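ORF98 PTP-2 (Cydia pomonella granulosis virus, PDB 6I28) is a viral protein phosphatase of the dual-specificity family, probably removing phosphate from tyrosine and serine or threonine residues, with MAP kinases as possible targets. Local coordinates at residues C41-I46 / A112-Y117; Y117-T122 / F131-G136. All blocks are in the same frame, centred on the assembly; numbering follows the deposited sequence.

Contact 1. Residues C41-I46 / A112-Y117; sequences CVVSLI and ATLAIY
Val43, in strand 41-46, is the first residue to meet helix 110-123: its CG1 packs against CD2 of Leu114 at 4.1 Å. With chi1 at 177°, CG1 is the branch set opposite the backbone N, and it is this branch that meets the leucine; the side chains cross at about a right angle. Val43 also packs on Leu85 of helix 82-95. Ser44 serves the other side of the strand, where its OG hydrogen-bonds to NE2 of both His103 and His64, tying the strand to its two sheet neighbours. With Leu45 the strand turns to the helix again, and its CD1 reaches the same methyl, CD2 of Leu114, also at 4.1 Å and again across rather than alongside. One methyl of the leucine thus touches both residues, spaced i, i+2 on the strand; all three side chains are buried and the touch is purely apolar. The Leu45 side chain lies about 8 Å from a bound calcium ion. Near the centre of the chain, this is the packing of a central sheet strand against the helix that follows the phosphate-binding signature loop, as expected of the alpha/beta fold of dual-specificity phosphatases.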
ATOM      1  N   CYS A  41      -8.685   8.865  -0.496  1.00 20.51           N
ATOM      2  CA  CYS A  41      -8.168   8.373   0.775  0.66 22.42           C
ATOM      3  C   CYS A  41      -6.655   8.225   0.636  1.00 20.70           C
ATOM      4  O   CYS A  41      -6.128   8.003  -0.445  1.00 20.49           O
ATOM      5  CB  CYS A  41      -8.986   7.100   1.100  0.66 26.98           C
ATOM      6  SG  CYS A  41      -8.285   5.828   1.958  0.66 28.79           S
ATOM      7  N   VAL A  42      -5.981   8.426   1.741  1.00 19.48           N
ATOM      8  CA  VAL A  42      -4.537   8.402   1.821  1.00 18.05           C
ATOM      9  C   VAL A  42      -4.130   7.515   2.987  1.00 17.62           C
ATOM     10  O   VAL A  42      -4.643   7.664   4.091  1.00 17.34           O
ATOM     11  CB  VAL A  42      -3.961   9.815   1.974  1.00 17.45           C
ATOM     12  CG1 VAL A  42      -2.471   9.696   2.108  1.00 19.33           C
ATOM     13  CG2 VAL A  42      -4.327  10.716   0.811  1.00 18.19           C
ATOM     14  N   VAL A  43      -3.204   6.592   2.750  1.00 14.72           N
ATOM     15  CA  VAL A  43      -2.587   5.804   3.811  1.00 14.31           C
ATOM     16  C   VAL A  43      -1.116   6.217   3.872  1.00 16.17           C
ATOM     17  O   VAL A  43      -0.333   5.930   2.943  1.00 13.44           O
ATOM     18  CB  VAL A  43      -2.706   4.284   3.566  1.00 13.62           C
ATOM     19  CG1 VAL A  43      -2.013   3.471   4.629  1.00 16.43           C
ATOM     20  CG2 VAL A  43      -4.159   3.917   3.444  1.00 13.60           C
ATOM     21  N   SER A  44      -0.702   6.689   4.996  1.00 15.91           N
ATOM     22  CA  SER A  44       0.658   7.191   5.227  1.00 16.67           C
ATOM     23  C   SER A  44       1.389   6.154   6.069  1.00 18.13           C
ATOM     24  O   SER A  44       1.072   5.941   7.260  1.00 20.51           O
ATOM     25  CB  SER A  44       0.644   8.552   5.936  1.00 17.78           C
ATOM     26  OG  SER A  44       0.045   9.603   5.204  1.00 21.33           O
ATOM     27  N   LEU A  45       2.394   5.527   5.489  1.00 18.84           N
ATOM     28  CA  LEU A  45       3.217   4.522   6.152  1.00 20.28           C
ATOM     29  C   LEU A  45       4.602   5.149   6.321  1.00 22.34           C
ATOM     30  O   LEU A  45       5.509   4.976   5.495  1.00 23.32           O
ATOM     31  CB  LEU A  45       3.267   3.292   5.332  1.00 19.47           C
ATOM     32  CG  LEU A  45       1.943   2.590   5.085  1.00 21.57           C
ATOM     33  CD1 LEU A  45       2.274   1.346   4.254  1.00 21.68           C
ATOM     34  CD2 LEU A  45       1.209   2.303   6.301  1.00 24.55           C
ATOM     35  N   ILE A  46       4.751   5.939   7.378  1.00 23.74           N
ATOM     36  CA  ILE A  46       5.967   6.712   7.591  1.00 28.57           C
ATOM     37  C   ILE A  46       6.397   6.671   9.050  1.00 33.70           C
ATOM     38  O   ILE A  46       5.593   6.444   9.953  1.00 34.06           O
ATOM     39  CB  ILE A  46       5.829   8.186   7.138  1.00 28.12           C
ATOM     40  CG1 ILE A  46       4.742   8.905   7.950  1.00 30.50           C
ATOM     41  CG2 ILE A  46       5.438   8.276   5.660  1.00 27.39           C
ATOM     42  CD1 ILE A  46       4.494  10.328   7.569  1.00 31.83           C
ATOM     43  N   ALA A 112       4.788   0.111  -1.274  1.00 20.58           N
ATOM     44  CA  ALA A 112       4.670  -0.919  -2.304  1.00 22.57           C
ATOM     45  C   ALA A 112       4.288  -2.274  -1.708  1.00 22.44           C
ATOM     46  O   ALA A 112       3.531  -3.039  -2.316  1.00 20.52           O
ATOM     47  CB  ALA A 112       5.974  -1.053  -3.077  1.00 23.31           C
ATOM     48  N   THR A 113       4.792  -2.575  -0.510  1.00 19.87           N
ATOM     49  CA  THR A 113       4.453  -3.814   0.172  1.00 20.02           C
ATOM     50  C   THR A 113       2.958  -3.921   0.436  1.00 17.40           C
ATOM     51  O   THR A 113       2.327  -4.946   0.171  1.00 18.30           O
ATOM     52  CB  THR A 113       5.281  -3.917   1.444  1.00 20.07           C
ATOM     53  OG1 THR A 113       6.662  -4.181   1.090  1.00 20.70           O
ATOM     54  CG2 THR A 113       4.832  -5.082   2.376  1.00 21.43           C
ATOM     55  N   LEU A 114       2.339  -2.856   0.957  1.00 17.25           N
ATOM     56  CA  LEU A 114       0.896  -2.918   1.173  1.00 18.88           C
ATOM     57  C   LEU A 114       0.103  -3.016  -0.120  1.00 18.38           C
ATOM     58  O   LEU A 114      -0.917  -3.732  -0.159  1.00 18.90           O
ATOM     59  CB  LEU A 114       0.423  -1.717   1.994  1.00 16.45           C
ATOM     60  CG  LEU A 114      -1.066  -1.575   2.338  1.00 16.89           C
ATOM     61  CD1 LEU A 114      -1.553  -2.800   3.071  1.00 16.17           C
ATOM     62  CD2 LEU A 114      -1.329  -0.293   3.143  1.00 16.25           C
ATOM     63  N   ALA A 115       0.499  -2.269  -1.155  1.00 18.32           N
ATOM     64  CA  ALA A 115      -0.189  -2.357  -2.442  1.00 18.57           C
ATOM     65  C   ALA A 115      -0.120  -3.767  -3.000  1.00 19.17           C
ATOM     66  O   ALA A 115      -1.145  -4.324  -3.438  1.00 19.34           O
ATOM     67  CB  ALA A 115       0.406  -1.350  -3.407  1.00 18.24           C
ATOM     68  N   ILE A 116       1.055  -4.390  -2.929  1.00 19.18           N
ATOM     69  CA  ILE A 116       1.238  -5.729  -3.474  1.00 19.93           C
ATOM     70  C   ILE A 116       0.365  -6.696  -2.703  1.00 20.88           C
ATOM     71  O   ILE A 116      -0.275  -7.568  -3.284  1.00 20.96           O
ATOM     72  CB  ILE A 116       2.727  -6.128  -3.440  1.00 20.88           C
ATOM     73  CG1 ILE A 116       3.564  -5.338  -4.459  1.00 22.62           C
ATOM     74  CG2 ILE A 116       2.914  -7.665  -3.666  1.00 22.89           C
ATOM     75  CD1 ILE A 116       5.086  -5.629  -4.472  1.00 24.30           C
ATOM     76  N   TYR A 117       0.291  -6.531  -1.384  1.00 17.90           N
ATOM     77  CA  TYR A 117      -0.490  -7.447  -0.566  1.00 19.83           C
ATOM     78  C   TYR A 117      -1.982  -7.291  -0.846  1.00 19.62           C
ATOM     79  O   TYR A 117      -2.715  -8.290  -0.960  1.00 17.94           O
ATOM     80  CB  TYR A 117      -0.241  -7.175   0.914  1.00 21.65           C
ATOM     81  CG  TYR A 117      -1.074  -8.084   1.820  1.00 19.47           C
ATOM     82  CD1 TYR A 117      -0.981  -9.428   1.765  1.00 18.96           C
ATOM     83  CD2 TYR A 117      -1.963  -7.550   2.722  1.00 18.03           C
ATOM     84  CE1 TYR A 117      -1.738 -10.276   2.601  1.00 17.73           C
ATOM     85  CE2 TYR A 117      -2.742  -8.331   3.565  1.00 17.75           C
ATOM     86  CZ  TYR A 117      -2.645  -9.697   3.508  1.00 17.85           C
ATOM     87  OH  TYR A 117      -3.399 -10.523   4.327  1.00 16.44           O
TER

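Contact 2. Residues Y117-T122 / F131-G136; sequences YYIMRT and FQYVYG
Ile119 and Val134 join two consecutive helices of the phosphatase domain, 110-123, which follows the signature loop, and 127-137, the next along the chain. CD1 of Ile119 lies 3.7 Å from CG2 of Val134, the closest approach of the pair, and the two side chains meet at a slant. Ile119 is drawn out straight (chi2 179°), which carries CD1 across to the second helix. The same methyl also comes 4.2 Å from CD2 of Tyr133, whose ring flanks the apolar pair on the exposed side and has a bound glycerol, probably from the crystallisation liquor, about 3 Å from its side chain.

The first helix is braced away from this interface. NH1 of Arg121 donates to OH of Tyr117 one turn earlier at 3.0 Å, with an N-H...O angle of 155° and the oxygen close to the guanidinium plane. One turn also separates Thr122 from Tyr118, whose carbonyl O receives OG1 of Thr122 at 2.8 Å and the backbone N of Thr122 at 3.0 Å, from opposite faces of the carbonyl plane. The methyl CG2 of Thr122 sits 3.4 Å above the plane of the Tyr118 ring, offset toward its rim.

Helix 82-95 covers that flank: Arg121 NH1 forms a salt bridge with Glu83, and the guanidinium makes a cation-pi contact with Phe86. Ile14, in the loop after strand 11-13, packs on both Ile119 and Val134, while Leu150 of helix 144-151 lies against Tyr117 and Met120.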
ATOM      1  N   TYR A 117       0.291  -6.531  -1.384  1.00 17.90           N
ATOM      2  CA  TYR A 117      -0.490  -7.447  -0.566  1.00 19.83           C
ATOM      3  C   TYR A 117      -1.982  -7.291  -0.846  1.00 19.62           C
ATOM      4  O   TYR A 117      -2.715  -8.290  -0.960  1.00 17.94           O
ATOM      5  CB  TYR A 117      -0.241  -7.175   0.914  1.00 21.65           C
ATOM      6  CG  TYR A 117      -1.074  -8.084   1.820  1.00 19.47           C
ATOM      7  CD1 TYR A 117      -0.981  -9.428   1.765  1.00 18.96           C
ATOM      8  CD2 TYR A 117      -1.963  -7.550   2.722  1.00 18.03           C
ATOM      9  CE1 TYR A 117      -1.738 -10.276   2.601  1.00 17.73           C
ATOM     10  CE2 TYR A 117      -2.742  -8.331   3.565  1.00 17.75           C
ATOM     11  CZ  TYR A 117      -2.645  -9.697   3.508  1.00 17.85           C
ATOM     12  OH  TYR A 117      -3.399 -10.523   4.327  1.00 16.44           O
ATOM     13  N   TYR A 118      -2.458  -6.045  -0.958  1.00 15.80           N
ATOM     14  CA  TYR A 118      -3.820  -5.846  -1.381  1.00 18.98           C
ATOM     15  C   TYR A 118      -4.144  -6.538  -2.678  1.00 17.90           C
ATOM     16  O   TYR A 118      -5.191  -7.177  -2.777  1.00 18.13           O
ATOM     17  CB  TYR A 118      -4.162  -4.356  -1.456  1.00 20.34           C
ATOM     18  CG  TYR A 118      -5.595  -4.119  -1.771  1.00 21.41           C
ATOM     19  CD1 TYR A 118      -6.530  -4.177  -0.748  1.00 19.46           C
ATOM     20  CD2 TYR A 118      -6.066  -3.909  -3.076  1.00 23.92           C
ATOM     21  CE1 TYR A 118      -7.843  -4.007  -0.978  1.00 22.82           C
ATOM     22  CE2 TYR A 118      -7.447  -3.690  -3.298  1.00 24.20           C
ATOM     23  CZ  TYR A 118      -8.322  -3.777  -2.233  1.00 23.78           C
ATOM     24  OH  TYR A 118      -9.686  -3.613  -2.362  1.00 26.35           O
ATOM     25  N   ILE A 119      -3.219  -6.527  -3.663  1.00 18.13           N
ATOM     26  CA  ILE A 119      -3.488  -7.194  -4.932  1.00 21.21           C
ATOM     27  C   ILE A 119      -3.393  -8.715  -4.811  1.00 20.53           C
ATOM     28  O   ILE A 119      -4.212  -9.434  -5.389  1.00 18.40           O
ATOM     29  CB  ILE A 119      -2.509  -6.594  -5.977  1.00 22.29           C
ATOM     30  CG1 ILE A 119      -2.904  -5.122  -6.276  1.00 22.60           C
ATOM     31  CG2 ILE A 119      -2.444  -7.435  -7.265  1.00 24.93           C
ATOM     32  CD1 ILE A 119      -2.008  -4.436  -7.255  1.00 26.13           C
ATOM     33  N   MET A 120      -2.408  -9.223  -4.043  1.00 19.98           N
ATOM     34  CA  MET A 120      -2.318 -10.641  -3.758  1.00 21.01           C
ATOM     35  C   MET A 120      -3.596 -11.171  -3.146  1.00 19.92           C
ATOM     36  O   MET A 120      -4.135 -12.179  -3.597  1.00 22.55           O
ATOM     37  CB  MET A 120      -1.159 -10.931  -2.797  1.00 22.59           C
ATOM     38  CG  MET A 120       0.202 -10.629  -3.301  1.00 23.95           C
ATOM     39  SD  MET A 120       1.443 -10.788  -2.014  1.00 27.73           S
ATOM     40  CE  MET A 120       1.100 -12.423  -1.398  1.00 40.57           C
ATOM     41  N   ARG A 121      -4.175 -10.433  -2.216  1.00 19.00           N
ATOM     42  CA  ARG A 121      -5.268 -10.998  -1.466  1.00 18.72           C
ATOM     43  C   ARG A 121      -6.627 -10.809  -2.144  1.00 21.23           C
ATOM     44  O   ARG A 121      -7.483 -11.702  -2.084  1.00 21.41           O
ATOM     45  CB  ARG A 121      -5.301 -10.360  -0.066  1.00 17.88           C
ATOM     46  CG  ARG A 121      -6.451 -10.850   0.788  1.00 19.89           C
ATOM     47  CD  ARG A 121      -6.187 -10.543   2.248  1.00 22.11           C
ATOM     48  NE  ARG A 121      -7.383 -10.564   3.085  1.00 22.34           N
ATOM     49  CZ  ARG A 121      -7.373 -10.375   4.412  1.00 23.44           C
ATOM     50  NH1 ARG A 121      -6.242 -10.187   5.058  1.00 21.40           N
ATOM     51  NH2 ARG A 121      -8.503 -10.381   5.096  1.00 25.60           N
ATOM     52  N   THR A 122      -6.840  -9.689  -2.817  1.00 21.91           N
ATOM     53  CA  THR A 122      -8.083  -9.510  -3.549  1.00 23.41           C
ATOM     54  C   THR A 122      -8.123 -10.368  -4.818  1.00 23.90           C
ATOM     55  O   THR A 122      -9.205 -10.774  -5.268  1.00 26.94           O
ATOM     56  CB  THR A 122      -8.315  -8.025  -3.911  1.00 23.38           C
ATOM     57  OG1 THR A 122      -7.248  -7.469  -4.707  1.00 22.30           O
ATOM     58  CG2 THR A 122      -8.556  -7.150  -2.622  1.00 24.98           C
ATOM     59  N   PHE A 131       3.807  -8.844  -7.619  1.00 27.98           N
ATOM     60  CA  PHE A 131       4.927  -7.930  -7.679  1.00 28.89           C
ATOM     61  C   PHE A 131       5.159  -7.507  -9.123  1.00 30.03           C
ATOM     62  O   PHE A 131       5.316  -6.329  -9.424  1.00 28.94           O
ATOM     63  CB  PHE A 131       6.173  -8.571  -7.072  1.00 29.71           C
ATOM     64  CG  PHE A 131       7.452  -7.889  -7.474  1.00 31.09           C
ATOM     65  CD1 PHE A 131       7.871  -6.707  -6.916  1.00 31.99           C
ATOM     66  CD2 PHE A 131       8.251  -8.465  -8.438  1.00 33.09           C
ATOM     67  CE1 PHE A 131       9.061  -6.106  -7.325  1.00 33.01           C
ATOM     68  CE2 PHE A 131       9.433  -7.860  -8.857  1.00 34.24           C
ATOM     69  CZ  PHE A 131       9.836  -6.699  -8.323  1.00 34.62           C
ATOM     70  N   GLN A 132       5.207  -8.470 -10.047  1.00 32.61           N
ATOM     71  CA  GLN A 132       5.402  -8.085 -11.439  1.00 37.91           C
ATOM     72  C   GLN A 132       4.307  -7.150 -11.943  1.00 37.75           C
ATOM     73  O   GLN A 132       4.607  -6.197 -12.670  1.00 38.81           O
ATOM     74  CB  GLN A 132       5.521  -9.328 -12.334  1.00 42.87           C
ATOM     75  CG  GLN A 132       6.694 -10.260 -11.953  1.00 48.11           C
ATOM     76  CD  GLN A 132       8.087  -9.716 -12.368  1.00 51.64           C
ATOM     77  OE1 GLN A 132       9.110 -10.081 -11.783  1.00 53.42           O
ATOM     78  NE2 GLN A 132       8.110  -8.828 -13.351  1.00 52.84           N
ATOM     79  N   TYR A 133       3.044  -7.383 -11.577  1.00 37.48           N
ATOM     80  CA  TYR A 133       1.992  -6.464 -12.015  1.00 37.74           C
ATOM     81  C   TYR A 133       2.292  -5.043 -11.533  1.00 33.61           C
ATOM     82  O   TYR A 133       2.281  -4.081 -12.319  1.00 34.63           O
ATOM     83  CB  TYR A 133       0.602  -6.922 -11.533  1.00 42.19           C
ATOM     84  CG  TYR A 133      -0.493  -5.994 -12.048  1.00 46.43           C
ATOM     85  CD1 TYR A 133      -1.093  -6.199 -13.295  1.00 48.70           C
ATOM     86  CD2 TYR A 133      -0.893  -4.874 -11.305  1.00 49.67           C
ATOM     87  CE1 TYR A 133      -2.067  -5.334 -13.786  1.00 51.51           C
ATOM     88  CE2 TYR A 133      -1.868  -3.993 -11.786  1.00 52.19           C
ATOM     89  CZ  TYR A 133      -2.454  -4.231 -13.024  1.00 54.12           C
ATOM     90  OH  TYR A 133      -3.421  -3.346 -13.499  1.00 57.09           O
ATOM     91  N   VAL A 134       2.556  -4.886 -10.235  1.00 29.55           N
ATOM     92  CA  VAL A 134       2.843  -3.557  -9.711  1.00 28.61           C
ATOM     93  C   VAL A 134       4.102  -2.971 -10.336  1.00 30.62           C
ATOM     94  O   VAL A 134       4.153  -1.779 -10.638  1.00 31.01           O
ATOM     95  CB  VAL A 134       2.938  -3.562  -8.169  1.00 26.48           C
ATOM     96  CG1 VAL A 134       3.508  -2.248  -7.749  1.00 24.95           C
ATOM     97  CG2 VAL A 134       1.605  -3.938  -7.589  1.00 25.68           C
ATOM     98  N   TYR A 135       5.143  -3.799 -10.541  1.00 33.68           N
ATOM     99  CA  TYR A 135       6.427  -3.312 -11.013  1.00 37.50           C
ATOM    100  C   TYR A 135       6.330  -2.839 -12.453  1.00 38.55           C
ATOM    101  O   TYR A 135       7.039  -1.913 -12.855  1.00 39.84           O
ATOM    102  CB  TYR A 135       7.486  -4.416 -10.932  1.00 38.91           C
ATOM    103  CG  TYR A 135       8.906  -3.945 -11.215  1.00 41.74           C
ATOM    104  CD1 TYR A 135       9.410  -3.918 -12.518  1.00 44.06           C
ATOM    105  CD2 TYR A 135       9.750  -3.560 -10.185  1.00 43.37           C
ATOM    106  CE1 TYR A 135      10.714  -3.495 -12.771  1.00 46.54           C
ATOM    107  CE2 TYR A 135      11.056  -3.141 -10.429  1.00 45.76           C
ATOM    108  CZ  TYR A 135      11.523  -3.105 -11.719  1.00 46.87           C
ATOM    109  OH  TYR A 135      12.804  -2.688 -11.962  1.00 48.79           O
ATOM    110  N   GLY A 136       5.420  -3.430 -13.218  1.00 39.35           N
ATOM    111  CA  GLY A 136       5.136  -2.935 -14.545  1.00 39.78           C
ATOM    112  C   GLY A 136       4.600  -1.522 -14.597  1.00 40.59           C
ATOM    113  O   GLY A 136       4.722  -0.874 -15.641  1.00 42.54           O
TER

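From the N terminus, strand 41-46 comes first, and contact 1 closes a long loop of 65 residues when helix 110-123 returns to it; helix 82-95 and strand 100-103 lie within that loop. Contact 2 then closes a short one, with eight residues between its segments. The two follow in series, neither enclosing the other, and share Tyr117. Their centres are about 12 Å apart, and both use helix 110-123, which faces the mixed sheet through contact 1 and helix 127-137 through contact 2. Ile116 bridges them directly: its CD1 lies 3.9 Å from CD1 of Phe131. Together they tie the sheet to helix 110-123, and that helix to helix 127-137.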